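Side-chain contacts in probable adhesion protein (Pseudomonas aeruginosa PAO1, PDB 6R3Z), which probably serves as a solute-binding protein that delivers ferrous iron to a transport system and here holds a nickel ion: residues P15-V20 and A28-L33; N39-E44 and P197-E202; A154-A159 and L184-L189. All coordinates share one frame; numbering follows the deposited sequence.

Contact 1 (P15-V20 and A28-L33); sequences PYYSYV and AEVVPL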
ATOM      1  N   PRO A  15      -0.723   5.060  -3.795  1.00 20.97           N
ATOM      2  CA  PRO A  15      -1.893   4.261  -4.230  1.00 20.39           C
ATOM      3  C   PRO A  15      -3.170   5.083  -4.250  1.00 20.76           C
ATOM      4  O   PRO A  15      -3.952   4.908  -5.178  1.00 19.99           O
ATOM      5  CB  PRO A  15      -1.949   3.131  -3.201  1.00 22.88           C
ATOM      6  CG  PRO A  15      -0.518   2.960  -2.776  1.00 26.42           C
ATOM      7  CD  PRO A  15      -0.055   4.401  -2.651  1.00 22.46           C
ATOM      8  N   TYR A  16      -3.343   6.016  -3.271  1.00 18.97           N
ATOM      9  CA  TYR A  16      -4.548   6.858  -3.217  1.00 19.73           C
ATOM     10  C   TYR A  16      -4.595   7.853  -4.365  1.00 22.69           C
ATOM     11  O   TYR A  16      -5.680   8.100  -4.884  1.00 19.47           O
ATOM     12  CB  TYR A  16      -4.745   7.507  -1.843  1.00 20.06           C
ATOM     13  CG  TYR A  16      -4.922   6.446  -0.778  1.00 21.70           C
ATOM     14  CD1 TYR A  16      -6.174   5.877  -0.532  1.00 24.16           C
ATOM     15  CD2 TYR A  16      -3.823   5.918  -0.107  1.00 22.39           C
ATOM     16  CE1 TYR A  16      -6.330   4.829   0.389  1.00 24.02           C
ATOM     17  CE2 TYR A  16      -3.961   4.858   0.797  1.00 23.46           C
ATOM     18  CZ  TYR A  16      -5.215   4.317   1.045  1.00 26.05           C
ATOM     19  OH  TYR A  16      -5.334   3.266   1.931  1.00 25.60           O
ATOM     20  N   TYR A  17      -3.425   8.346  -4.820  1.00 21.08           N
ATOM     21  CA  TYR A  17      -3.381   9.203  -6.014  1.00 20.90           C
ATOM     22  C   TYR A  17      -3.943   8.375  -7.200  1.00 22.77           C
ATOM     23  O   TYR A  17      -4.801   8.862  -7.955  1.00 21.93           O
ATOM     24  CB  TYR A  17      -1.940   9.654  -6.343  1.00 21.64           C
ATOM     25  CG  TYR A  17      -1.916  10.614  -7.515  1.00 21.49           C
ATOM     26  CD1 TYR A  17      -1.890  10.142  -8.829  1.00 22.69           C
ATOM     27  CD2 TYR A  17      -2.019  11.993  -7.315  1.00 22.48           C
ATOM     28  CE1 TYR A  17      -1.924  11.016  -9.912  1.00 25.35           C
ATOM     29  CE2 TYR A  17      -2.062  12.881  -8.395  1.00 23.46           C
ATOM     30  CZ  TYR A  17      -2.023  12.384  -9.692  1.00 31.20           C
ATOM     31  OH  TYR A  17      -2.038  13.228 -10.770  1.00 29.81           O
ATOM     32  N   SER A  18      -3.487   7.116  -7.341  1.00 18.90           N
ATOM     33  CA  SER A  18      -3.964   6.228  -8.420  1.00 19.35           C
ATOM     34  C   SER A  18      -5.471   5.966  -8.329  1.00 22.13           C
ATOM     35  O   SER A  18      -6.178   6.100  -9.342  1.00 21.61           O
ATOM     36  CB  SER A  18      -3.179   4.919  -8.433  1.00 21.87           C
ATOM     37  OG  SER A  18      -1.857   5.109  -8.917  1.00 23.34           O
ATOM     38  N   TYR A  19      -5.981   5.678  -7.113  1.00 19.49           N
ATOM     39  CA  TYR A  19      -7.414   5.427  -6.934  1.00 19.28           C
ATOM     40  C   TYR A  19      -8.208   6.665  -7.351  1.00 21.86           C
ATOM     41  O   TYR A  19      -9.084   6.554  -8.191  1.00 21.34           O
ATOM     42  CB  TYR A  19      -7.785   5.122  -5.478  1.00 19.62           C
ATOM     43  CG  TYR A  19      -7.149   3.936  -4.779  1.00 19.38           C
ATOM     44  CD1 TYR A  19      -6.485   2.939  -5.497  1.00 19.47           C
ATOM     45  CD2 TYR A  19      -7.204   3.815  -3.391  1.00 20.88           C
ATOM     46  CE1 TYR A  19      -5.890   1.850  -4.840  1.00 22.72           C
ATOM     47  CE2 TYR A  19      -6.590   2.757  -2.728  1.00 21.35           C
ATOM     48  CZ  TYR A  19      -5.960   1.765  -3.452  1.00 26.67           C
ATOM     49  OH  TYR A  19      -5.371   0.747  -2.734  1.00 24.32           O
ATOM     50  N   VAL A  20      -7.915   7.842  -6.737  1.00 19.17           N
ATOM     51  CA  VAL A  20      -8.707   9.056  -6.976  1.00 19.42           C
ATOM     52  C   VAL A  20      -8.641   9.497  -8.459  1.00 24.07           C
ATOM     53  O   VAL A  20      -9.692   9.774  -9.047  1.00 23.58           O
ATOM     54  CB  VAL A  20      -8.343  10.177  -5.960  1.00 22.93           C
ATOM     55  CG1 VAL A  20      -9.078  11.478  -6.279  1.00 23.40           C
ATOM     56  CG2 VAL A  20      -8.665   9.717  -4.521  1.00 21.98           C
ATOM     57  N   ALA A  28     -12.201  16.427 -11.741  1.00 24.81           N
ATOM     58  CA  ALA A  28     -11.728  17.010 -10.478  1.00 24.56           C
ATOM     59  C   ALA A  28     -10.206  17.085 -10.507  1.00 27.67           C
ATOM     60  O   ALA A  28      -9.586  16.484 -11.393  1.00 28.47           O
ATOM     61  CB  ALA A  28     -12.186  16.146  -9.301  1.00 25.40           C
ATOM     62  N   GLU A  29      -9.603  17.815  -9.555  1.00 23.02           N
ATOM     63  CA  GLU A  29      -8.143  17.915  -9.444  1.00 22.60           C
ATOM     64  C   GLU A  29      -7.672  17.026  -8.263  1.00 26.28           C
ATOM     65  O   GLU A  29      -8.298  17.029  -7.187  1.00 26.32           O
ATOM     66  CB  GLU A  29      -7.696  19.369  -9.194  1.00 24.21           C
ATOM     67  CG  GLU A  29      -7.903  20.330 -10.355  1.00 30.35           C
ATOM     68  CD  GLU A  29      -7.312  21.688 -10.037  1.00 45.57           C
ATOM     69  OE1 GLU A  29      -8.003  22.491  -9.369  1.00 32.48           O
ATOM     70  OE2 GLU A  29      -6.143  21.935 -10.409  1.00 38.80           O
ATOM     71  N   VAL A  30      -6.573  16.279  -8.458  1.00 21.67           N
ATOM     72  CA  VAL A  30      -6.028  15.391  -7.415  1.00 22.63           C
ATOM     73  C   VAL A  30      -4.728  16.031  -6.938  1.00 27.28           C
ATOM     74  O   VAL A  30      -3.817  16.245  -7.745  1.00 26.11           O
ATOM     75  CB  VAL A  30      -5.805  13.942  -7.932  1.00 27.00           C
ATOM     76  CG1 VAL A  30      -5.428  13.002  -6.781  1.00 27.26           C
ATOM     77  CG2 VAL A  30      -7.033  13.419  -8.684  1.00 26.90           C
ATOM     78  N   VAL A  31      -4.649  16.356  -5.633  1.00 23.25           N
ATOM     79  CA  VAL A  31      -3.527  17.108  -5.075  1.00 23.53           C
ATOM     80  C   VAL A  31      -2.780  16.315  -4.005  1.00 25.96           C
ATOM     81  O   VAL A  31      -3.315  16.151  -2.914  1.00 26.05           O
ATOM     82  CB  VAL A  31      -3.975  18.512  -4.541  1.00 28.10           C
ATOM     83  CG1 VAL A  31      -2.772  19.360  -4.119  1.00 28.21           C
ATOM     84  CG2 VAL A  31      -4.850  19.269  -5.546  1.00 28.59           C
ATOM     85  N   PRO A  32      -1.521  15.879  -4.246  1.00 25.20           N
ATOM     86  CA  PRO A  32      -0.772  15.182  -3.185  1.00 24.42           C
ATOM     87  C   PRO A  32      -0.450  16.147  -2.046  1.00 28.47           C
ATOM     88  O   PRO A  32      -0.106  17.314  -2.295  1.00 27.86           O
ATOM     89  CB  PRO A  32       0.513  14.726  -3.887  1.00 26.40           C
ATOM     90  CG  PRO A  32       0.192  14.804  -5.359  1.00 31.01           C
ATOM     91  CD  PRO A  32      -0.710  15.987  -5.469  1.00 27.13           C
ATOM     92  N   LEU A  33      -0.618  15.669  -0.806  1.00 24.55           N
ATOM     93  CA  LEU A  33      -0.350  16.481   0.380  1.00 25.76           C
ATOM     94  C   LEU A  33       1.134  16.648   0.604  1.00 29.49           C
ATOM     95  O   LEU A  33       1.561  17.644   1.207  1.00 29.31           O
ATOM     96  CB  LEU A  33      -1.004  15.873   1.615  1.00 26.07           C
ATOM     97  CG  LEU A  33      -2.273  16.581   2.111  1.00 31.50           C
ATOM     98  CD1 LEU A  33      -3.415  16.472   1.082  1.00 31.86           C
ATOM     99  CD2 LEU A  33      -2.742  15.971   3.435  1.00 32.21           C
TER
HETATM  100  O   HOH W   1      -2.895  15.783 -10.491  1.00 40.48           O

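Contact 2 (N39-E44 and P197-E202); sequences NPHAYE and PAHGIE. With NI (nickel (II) ion), chain B; EDO (1,2-ethanediol), chain G; EDO (1,2-ethanediol), chain D.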
ATOM      1  N   ASN A  39       9.928   9.699   1.630  1.00 29.60           N
ATOM      2  CA  ASN A  39       9.492   8.439   2.238  1.00 27.99           C
ATOM      3  C   ASN A  39       8.359   8.796   3.199  1.00 29.40           C
ATOM      4  O   ASN A  39       8.569   9.572   4.142  1.00 28.22           O
ATOM      5  CB  ASN A  39      10.649   7.754   2.978  1.00 29.98           C
ATOM      6  CG  ASN A  39      10.333   6.403   3.580  1.00 37.67           C
ATOM      7  OD1 ASN A  39       9.181   5.940   3.603  1.00 30.06           O
ATOM      8  ND2 ASN A  39      11.363   5.728   4.073  1.00 29.91           N
ATOM      9  N   PRO A  40       7.131   8.303   2.947  1.00 26.08           N
ATOM     10  CA  PRO A  40       6.011   8.647   3.848  1.00 25.16           C
ATOM     11  C   PRO A  40       6.199   8.150   5.288  1.00 29.01           C
ATOM     12  O   PRO A  40       5.574   8.693   6.204  1.00 28.75           O
ATOM     13  CB  PRO A  40       4.796   8.036   3.154  1.00 26.30           C
ATOM     14  CG  PRO A  40       5.356   6.883   2.362  1.00 29.93           C
ATOM     15  CD  PRO A  40       6.710   7.359   1.888  1.00 26.21           C
ATOM     16  N   HIS A  41       7.078   7.141   5.494  1.00 24.71           N
ATOM     17  CA  HIS A  41       7.392   6.609   6.824  1.00 24.52           C
ATOM     18  C   HIS A  41       8.212   7.600   7.662  1.00 29.86           C
ATOM     19  O   HIS A  41       8.143   7.558   8.885  1.00 29.88           O
ATOM     20  CB  HIS A  41       8.166   5.292   6.731  1.00 24.85           C
ATOM     21  CG  HIS A  41       7.403   4.216   6.018  1.00 25.59           C
ATOM     22  ND1 HIS A  41       7.549   4.013   4.664  1.00 26.40           N
ATOM     23  CD2 HIS A  41       6.449   3.375   6.486  1.00 26.21           C
ATOM     24  CE1 HIS A  41       6.709   3.033   4.350  1.00 24.63           C
ATOM     25  NE2 HIS A  41       6.033   2.618   5.422  1.00 24.94           N
ATOM     26  N   ALA A  42       8.999   8.459   7.004  1.00 27.72           N
ATOM     27  CA  ALA A  42       9.888   9.415   7.662  1.00 28.75           C
ATOM     28  C   ALA A  42       9.462  10.895   7.533  1.00 32.81           C
ATOM     29  O   ALA A  42      10.029  11.757   8.211  1.00 33.27           O
ATOM     30  CB  ALA A  42      11.308   9.225   7.145  1.00 29.93           C
ATOM     31  N   TYR A  43       8.458  11.181   6.701  1.00 30.01           N
ATOM     32  CA  TYR A  43       7.967  12.533   6.452  1.00 30.51           C
ATOM     33  C   TYR A  43       7.476  13.258   7.696  1.00 36.78           C
ATOM     34  O   TYR A  43       6.615  12.753   8.428  1.00 36.32           O
ATOM     35  CB  TYR A  43       6.851  12.549   5.373  1.00 30.24           C
ATOM     36  CG  TYR A  43       6.234  13.926   5.204  1.00 29.82           C
ATOM     37  CD1 TYR A  43       6.811  14.872   4.359  1.00 29.85           C
ATOM     38  CD2 TYR A  43       5.088  14.291   5.913  1.00 30.09           C
ATOM     39  CE1 TYR A  43       6.264  16.147   4.221  1.00 29.31           C
ATOM     40  CE2 TYR A  43       4.542  15.566   5.797  1.00 31.31           C
ATOM     41  CZ  TYR A  43       5.145  16.500   4.963  1.00 36.51           C
ATOM     42  OH  TYR A  43       4.605  17.757   4.854  1.00 34.54           O
ATOM     43  N   GLU A  44       7.986  14.478   7.884  1.00 36.41           N
ATOM     44  CA  GLU A  44       7.586  15.374   8.961  1.00 37.19           C
ATOM     45  C   GLU A  44       6.864  16.586   8.353  1.00 40.11           C
ATOM     46  O   GLU A  44       7.407  17.199   7.424  1.00 39.06           O
ATOM     47  CB  GLU A  44       8.805  15.824   9.787  1.00 39.48           C
ATOM     48  CG  GLU A  44       8.782  15.281  11.203  1.00 54.72           C
ATOM     49  CD  GLU A  44       9.952  14.384  11.556  1.00 84.02           C
ATOM     50  OE1 GLU A  44      11.090  14.899  11.652  1.00 70.01           O
ATOM     51  OE2 GLU A  44       9.729  13.166  11.748  1.00 88.09           O
ATOM     52  N   PRO A 197      10.984  -4.724  13.723  1.00 22.80           N
ATOM     53  CA  PRO A 197      10.209  -5.002  14.960  1.00 22.92           C
ATOM     54  C   PRO A 197       8.883  -4.244  15.077  1.00 27.21           C
ATOM     55  O   PRO A 197       7.989  -4.669  15.820  1.00 28.53           O
ATOM     56  CB  PRO A 197      11.183  -4.650  16.087  1.00 24.80           C
ATOM     57  CG  PRO A 197      12.172  -3.689  15.463  1.00 28.89           C
ATOM     58  CD  PRO A 197      12.302  -4.128  14.019  1.00 24.27           C
ATOM     59  N   ALA A 198       8.764  -3.122  14.354  1.00 24.06           N
ATOM     60  CA  ALA A 198       7.549  -2.292  14.282  1.00 23.58           C
ATOM     61  C   ALA A 198       7.576  -1.561  12.950  1.00 25.50           C
ATOM     62  O   ALA A 198       8.638  -1.469  12.317  1.00 24.30           O
ATOM     63  CB  ALA A 198       7.514  -1.279  15.430  1.00 24.54           C
ATOM     64  N   HIS A 199       6.409  -1.067  12.521  1.00 22.62           N
ATOM     65  CA  HIS A 199       6.251  -0.380  11.233  1.00 21.67           C
ATOM     66  C   HIS A 199       7.327   0.682  10.954  1.00 25.61           C
ATOM     67  O   HIS A 199       7.375   1.718  11.632  1.00 25.52           O
ATOM     68  CB  HIS A 199       4.839   0.239  11.102  1.00 22.12           C
ATOM     69  CG  HIS A 199       4.543   0.754   9.728  1.00 24.39           C
ATOM     70  ND1 HIS A 199       3.720   1.849   9.528  1.00 25.36           N
ATOM     71  CD2 HIS A 199       4.957   0.298   8.517  1.00 25.10           C
ATOM     72  CE1 HIS A 199       3.671   2.029   8.215  1.00 24.25           C
ATOM     73  NE2 HIS A 199       4.413   1.139   7.573  1.00 23.93           N
ATOM     74  N   GLY A 200       8.209   0.365   9.995  1.00 22.66           N
ATOM     75  CA  GLY A 200       9.271   1.246   9.524  1.00 23.27           C
ATOM     76  C   GLY A 200      10.433   1.456  10.467  1.00 28.25           C
ATOM     77  O   GLY A 200      11.231   2.371  10.255  1.00 29.31           O
ATOM     78  N   ILE A 201      10.542   0.602  11.500  1.00 23.89           N
ATOM     79  CA  ILE A 201      11.621   0.658  12.500  1.00 24.72           C
ATOM     80  C   ILE A 201      12.682  -0.392  12.184  1.00 28.26           C
ATOM     81  O   ILE A 201      12.363  -1.582  12.053  1.00 27.29           O
ATOM     82  CB  ILE A 201      11.053   0.543  13.954  1.00 28.21           C
ATOM     83  CG1 ILE A 201       9.986   1.654  14.251  1.00 30.25           C
ATOM     84  CG2 ILE A 201      12.169   0.558  15.011  1.00 27.22           C
ATOM     85  CD1 ILE A 201      10.388   3.125  13.890  1.00 35.23           C
ATOM     86  N   GLU A 202      13.935   0.059  12.038  1.00 25.52           N
ATOM     87  CA  GLU A 202      15.062  -0.804  11.729  1.00 26.04           C
ATOM     88  C   GLU A 202      15.356  -1.700  12.959  1.00 27.98           C
ATOM     89  O   GLU A 202      15.358  -1.186  14.082  1.00 27.39           O
ATOM     90  CB  GLU A 202      16.295   0.061  11.375  1.00 28.55           C
ATOM     91  CG  GLU A 202      17.545  -0.678  10.919  1.00 44.07           C
ATOM     92  CD  GLU A 202      18.637   0.204  10.332  1.00 69.03           C
ATOM     93  OE1 GLU A 202      18.303   1.254   9.734  1.00 64.70           O
ATOM     94  OE2 GLU A 202      19.830  -0.160  10.458  1.00 59.12           O
TER
HETATM   95 NI    NI B 401       4.611   0.958   5.444  1.00 22.78          NI
HETATM   96  C1  EDO G 406       6.868   4.669  10.172  1.00 56.90           C
HETATM   97  O1  EDO G 406       5.620   5.339  10.098  1.00 55.01           O
HETATM   98  C2  EDO G 406       7.625   5.124  11.444  1.00 59.37           C
HETATM   99  O2  EDO G 406       8.957   5.478  11.105  1.00 60.74           O
HETATM  100  C1  EDO D 403      20.481  -3.471  11.203  1.00 40.22           C
HETATM  101  O1  EDO D 403      21.377  -2.536  10.606  1.00 41.72           O
HETATM  102  C2  EDO D 403      21.172  -4.073  12.440  1.00 39.45           C
HETATM  103  O2  EDO D 403      21.283  -3.041  13.409  1.00 41.82           O

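Contact 3 (A154-A159 and L184-L189); sequences ALRADA and LREFGL. With EDO (1,2-ethanediol), chain I.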
ATOM      1  N   ALA A 154      -8.706  -8.076 -13.372  1.00 25.23           N
ATOM      2  CA  ALA A 154      -8.023  -8.613 -14.557  1.00 26.49           C
ATOM      3  C   ALA A 154      -6.516  -8.757 -14.313  1.00 27.25           C
ATOM      4  O   ALA A 154      -5.936  -9.767 -14.693  1.00 26.80           O
ATOM      5  CB  ALA A 154      -8.302  -7.745 -15.785  1.00 27.20           C
ATOM      6  N   LEU A 155      -5.903  -7.759 -13.649  1.00 25.41           N
ATOM      7  CA  LEU A 155      -4.502  -7.734 -13.260  1.00 25.62           C
ATOM      8  C   LEU A 155      -4.240  -8.972 -12.373  1.00 25.96           C
ATOM      9  O   LEU A 155      -3.245  -9.672 -12.569  1.00 25.17           O
ATOM     10  CB  LEU A 155      -4.333  -6.442 -12.435  1.00 26.36           C
ATOM     11  CG  LEU A 155      -2.993  -5.986 -11.972  1.00 32.97           C
ATOM     12  CD1 LEU A 155      -3.073  -4.502 -11.692  1.00 33.15           C
ATOM     13  CD2 LEU A 155      -2.582  -6.702 -10.680  1.00 35.20           C
ATOM     14  N   ARG A 156      -5.138  -9.227 -11.402  1.00 21.84           N
ATOM     15  CA  ARG A 156      -4.993 -10.339 -10.467  1.00 23.15           C
ATOM     16  C   ARG A 156      -5.148 -11.679 -11.209  1.00 26.88           C
ATOM     17  O   ARG A 156      -4.321 -12.576 -11.029  1.00 26.19           O
ATOM     18  CB  ARG A 156      -5.991 -10.206  -9.308  1.00 24.20           C
ATOM     19  CG  ARG A 156      -5.836 -11.319  -8.278  1.00 25.92           C
ATOM     20  CD  ARG A 156      -6.737 -11.137  -7.084  1.00 32.98           C
ATOM     21  NE  ARG A 156      -6.591 -12.256  -6.149  1.00 32.57           N
ATOM     22  CZ  ARG A 156      -7.293 -13.382  -6.206  1.00 42.47           C
ATOM     23  NH1 ARG A 156      -8.219 -13.550  -7.147  1.00 29.81           N
ATOM     24  NH2 ARG A 156      -7.090 -14.343  -5.314  1.00 28.67           N
ATOM     25  N   ALA A 157      -6.170 -11.777 -12.093  1.00 24.20           N
ATOM     26  CA  ALA A 157      -6.420 -12.970 -12.901  1.00 23.92           C
ATOM     27  C   ALA A 157      -5.202 -13.288 -13.785  1.00 27.07           C
ATOM     28  O   ALA A 157      -4.801 -14.451 -13.851  1.00 26.96           O
ATOM     29  CB  ALA A 157      -7.666 -12.772 -13.773  1.00 24.89           C
ATOM     30  N   ASP A 158      -4.598 -12.253 -14.422  1.00 22.83           N
ATOM     31  CA  ASP A 158      -3.433 -12.398 -15.307  1.00 24.48           C
ATOM     32  C   ASP A 158      -2.219 -12.935 -14.546  1.00 27.24           C
ATOM     33  O   ASP A 158      -1.546 -13.856 -15.031  1.00 25.37           O
ATOM     34  CB  ASP A 158      -3.107 -11.088 -16.032  1.00 27.09           C
ATOM     35  CG  ASP A 158      -4.104 -10.698 -17.115  1.00 39.20           C
ATOM     36  OD1 ASP A 158      -4.906 -11.570 -17.534  1.00 38.85           O
ATOM     37  OD2 ASP A 158      -4.080  -9.528 -17.548  1.00 45.42           O
ATOM     38  N   ALA A 159      -1.993 -12.424 -13.317  1.00 22.88           N
ATOM     39  CA  ALA A 159      -0.907 -12.915 -12.482  1.00 22.82           C
ATOM     40  C   ALA A 159      -1.156 -14.399 -12.095  1.00 25.70           C
ATOM     41  O   ALA A 159      -0.257 -15.225 -12.250  1.00 24.22           O
ATOM     42  CB  ALA A 159      -0.795 -12.056 -11.236  1.00 22.83           C
ATOM     43  N   LEU A 184      -0.363 -11.246   0.454  1.00 22.28           N
ATOM     44  CA  LEU A 184      -0.174 -12.692   0.519  1.00 23.08           C
ATOM     45  C   LEU A 184      -1.472 -13.430   0.853  1.00 25.28           C
ATOM     46  O   LEU A 184      -1.655 -14.558   0.390  1.00 25.13           O
ATOM     47  CB  LEU A 184       0.983 -13.046   1.467  1.00 23.19           C
ATOM     48  CG  LEU A 184       2.351 -12.655   0.841  1.00 30.27           C
ATOM     49  CD1 LEU A 184       3.398 -12.412   1.878  1.00 31.68           C
ATOM     50  CD2 LEU A 184       2.819 -13.701  -0.169  1.00 33.89           C
ATOM     51  N   ARG A 185      -2.404 -12.750   1.568  1.00 23.25           N
ATOM     52  CA  ARG A 185      -3.731 -13.292   1.899  1.00 25.38           C
ATOM     53  C   ARG A 185      -4.501 -13.618   0.599  1.00 30.17           C
ATOM     54  O   ARG A 185      -5.337 -14.517   0.592  1.00 30.36           O
ATOM     55  CB  ARG A 185      -4.543 -12.272   2.730  1.00 26.92           C
ATOM     56  CG  ARG A 185      -5.764 -12.888   3.426  1.00 42.53           C
ATOM     57  CD  ARG A 185      -6.367 -11.925   4.427  1.00 59.04           C
ATOM     58  NE  ARG A 185      -7.203 -12.623   5.408  1.00 80.70           N
ATOM     59  CZ  ARG A 185      -8.529 -12.684   5.357  1.00101.77           C
ATOM     60  NH1 ARG A 185      -9.193 -12.080   4.378  1.00 90.92           N
ATOM     61  NH2 ARG A 185      -9.204 -13.344   6.288  1.00 92.41           N
ATOM     62  N   GLU A 186      -4.195 -12.916  -0.505  1.00 26.54           N
ATOM     63  CA  GLU A 186      -4.892 -13.178  -1.771  1.00 27.16           C
ATOM     64  C   GLU A 186      -4.419 -14.444  -2.485  1.00 28.90           C
ATOM     65  O   GLU A 186      -5.028 -14.860  -3.475  1.00 27.38           O
ATOM     66  CB  GLU A 186      -4.838 -11.969  -2.659  1.00 28.59           C
ATOM     67  CG  GLU A 186      -5.462 -10.807  -1.916  1.00 41.19           C
ATOM     68  CD  GLU A 186      -5.824  -9.638  -2.788  1.00 47.20           C
ATOM     69  OE1 GLU A 186      -4.922  -9.114  -3.472  1.00 39.95           O
ATOM     70  OE2 GLU A 186      -7.012  -9.251  -2.789  1.00 38.40           O
ATOM     71  N   PHE A 187      -3.383 -15.084  -1.929  1.00 24.55           N
ATOM     72  CA  PHE A 187      -2.882 -16.371  -2.375  1.00 24.79           C
ATOM     73  C   PHE A 187      -3.256 -17.432  -1.332  1.00 30.10           C
ATOM     74  O   PHE A 187      -2.972 -18.609  -1.530  1.00 29.78           O
ATOM     75  CB  PHE A 187      -1.356 -16.326  -2.568  1.00 25.83           C
ATOM     76  CG  PHE A 187      -0.910 -15.456  -3.718  1.00 26.91           C
ATOM     77  CD1 PHE A 187      -0.782 -15.978  -4.999  1.00 28.54           C
ATOM     78  CD2 PHE A 187      -0.588 -14.122  -3.516  1.00 26.89           C
ATOM     79  CE1 PHE A 187      -0.353 -15.173  -6.060  1.00 28.42           C
ATOM     80  CE2 PHE A 187      -0.175 -13.313  -4.579  1.00 27.64           C
ATOM     81  CZ  PHE A 187      -0.055 -13.845  -5.846  1.00 25.99           C
ATOM     82  N   GLY A 188      -3.897 -17.002  -0.240  1.00 27.67           N
ATOM     83  CA  GLY A 188      -4.243 -17.875   0.882  1.00 27.86           C
ATOM     84  C   GLY A 188      -3.011 -18.174   1.719  1.00 32.16           C
ATOM     85  O   GLY A 188      -2.911 -19.232   2.363  1.00 32.90           O
ATOM     86  N   LEU A 189      -2.049 -17.232   1.703  1.00 27.28           N
ATOM     87  CA  LEU A 189      -0.783 -17.379   2.406  1.00 26.57           C
ATOM     88  C   LEU A 189      -0.650 -16.393   3.548  1.00 28.17           C
ATOM     89  O   LEU A 189      -1.315 -15.357   3.570  1.00 26.28           O
ATOM     90  CB  LEU A 189       0.389 -17.230   1.426  1.00 26.74           C
ATOM     91  CG  LEU A 189       0.557 -18.340   0.389  1.00 33.59           C
ATOM     92  CD1 LEU A 189       1.567 -17.931  -0.657  1.00 34.21           C
ATOM     93  CD2 LEU A 189       1.004 -19.650   1.056  1.00 39.01           C
TER
HETATM   94  C1  EDO I 408      -2.088 -12.387 -21.427  1.00 53.60           C
HETATM   95  O1  EDO I 408      -0.812 -12.063 -20.890  1.00 53.17           O
HETATM   96  C2  EDO I 408      -3.152 -12.362 -20.304  1.00 54.35           C
HETATM   97  O2  EDO I 408      -2.799 -13.266 -19.259  1.00 54.23           O

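Contact 1 (P15-V20 and A28-L33)
V30 points its CB toward the helix, its two methyls meet Y17 and V20, and the close part of the contact lies where these three come together. CG2 of V30 lies 3.7 Å from CG1 of V20. The other methyl, CG1 of V30, comes obliquely to one flank of the Y17 ring, 3.6 Å from CD2 and 3.7 Å from CE2 of that residue. Y17 reaches this position because its CG is anti to the backbone N (chi1 -176°), which carries the ring from the helix flank toward the strand. V20 is buried, and its side chain also meets I9 and I11 of strand 8-11 and I126 of helix 116-133, so this end of the contact continues into the apolar interior.

Round the rest of the Y17 ring the packing is looser. CG of P32 comes no nearer than 4.1 Å to CD2 of Y17. At the hydroxyl end of the ring the link to the strand runs through solvent: a water 2.7 Å from OH of Y17, in the plane of the ring, donates to the carbonyl O of V30 at 2.9 Å. No direct hydrogen bond joins the two segments, so apolar packing and this one water make the junction.

The geometry agrees with helix laid against sheet. The axes of helix 15-20 and strand 29-32 approach to 9.1 Å and run at 176°, essentially antiparallel, with Y17 opposite V30. Strand 29-32 pairs in parallel with 8-11, and helix 14-24 connects the two: a classic beta-alpha-beta crossover at the edge of a parallel four-stranded sheet.

Contact 2 (N39-E44 and P197-E202)
H41 and H199 meet at the nickel ion, which NE2 of H41 binds at 2.2 Å and NE2 of H199 at 2.1 Å. The two nitrogens are only 3.1 Å apart, yet no hydrogen bond joins them, since both are committed to the metal. The angle they subtend at the nickel is close to 90°, as expected of neighbouring positions in an octahedron; H66, H111, H177 and H250 supply the remaining four nitrogens. Between the two imidazoles the planes stand at 80°, and NE2 of H199 arrives at the edge of the H41 ring, near its plane. H199 gets there with CG anti to its main-chain nitrogen (chi1 -170°).

One step outward, N39 fixes the H41 ring. ND1 of H41 donates to OD1 of N39 over 2.7 Å, a bond lying in both the carbonyl plane and the ring plane, so it restrains the rotation of the imidazole. The same OD1 accepts the backbone N of H41 at 3.1 Å, from above the carbonyl plane, which closes an Asx turn. On the other segment, a type II beta turn from A198 to I201 presents H199, closed by I201 N to A198 O at 2.9 Å. A 1,2-ethanediol, probably from the crystallisation liquor, donates from O2 to the carbonyl O of H41.

Because ND1 of H41 is a donor, NE2 is left to offer its lone pair to the metal, and the N39 carbonyl probably makes it a stronger ligand. Six imidazoles, if all neutral, would leave the charge of a divalent ion uncompensated in the first shell.

Contact 3 (A154-A159 and L184-L189)
R156, on the long helix 138-160, hydrogen-bonds to the backbone of E186 within the Schellman motif that closes the C-terminal end of the helix beginning at 181, where G188 leaves helical geometry with positive phi. In the 154-159 helix, L155 packs elsewhere, on I116 of helix 116-133 and on E262 and L269 of helix 260-277.

The R156 chain is extended all the way from CG, itself anti to the backbone N (chi1 -178°), to NE, and so it bridges a gap across which the nearest CA atoms, those of R156 and E186, are 9.1 Å apart. NH2 donates to the carbonyl O of E186 at 2.8 Å with an N-H...O angle of 152°. The acceptor sits at the guanidinium edge, near its plane, and the donor lies in the carbonyl plane, so both groups are favourably turned. NE passes 3.9 Å from CB of E186. The carboxylate is not the partner: OE1 of E186 stays 4.5 Å from NE of R156, beyond a salt bridge, and accepts from the backbone N of I116, while OE2 takes that of S117.

Further on, D158 receives a weak hydrogen bond from a 1,2-ethanediol, at a distance from the 184-189 segment. A159 then turns its CB toward that segment; it and F187 both lean on helix 260-277, through L269 and V272.

The E186 carbonyl belongs to a turn closed by G188 N to R185 O (3.0 Å) and L189 N to L184 O (3.0 Å). That O of L184 also accepts N of F187, at 2.9 Å, and F187 N and L189 N reach it from opposite faces of its carbonyl plane.

The three contacts are well separated, their centres about 22 Å (1 and 2), 25 Å (1 and 3) and 27 Å (2 and 3) apart, and none touches another. Contact 1 closes first along the chain, within the beta-alpha-beta unit of strand 8-11, helix 14-24 and strand 29-32. Contact 2 follows and joins the loop after strand 29-32 to the loop after 193-194 of the second four-stranded sheet; contact 3 is nested inside the long loop it closes. Helix 138-160 links contacts 1 and 3: Y148 touches S18 and Y19, while R156 lies farther along. The metal thus bridges loops from both sheets, consistent with a two-lobed solute-binding protein spanned by a long helix.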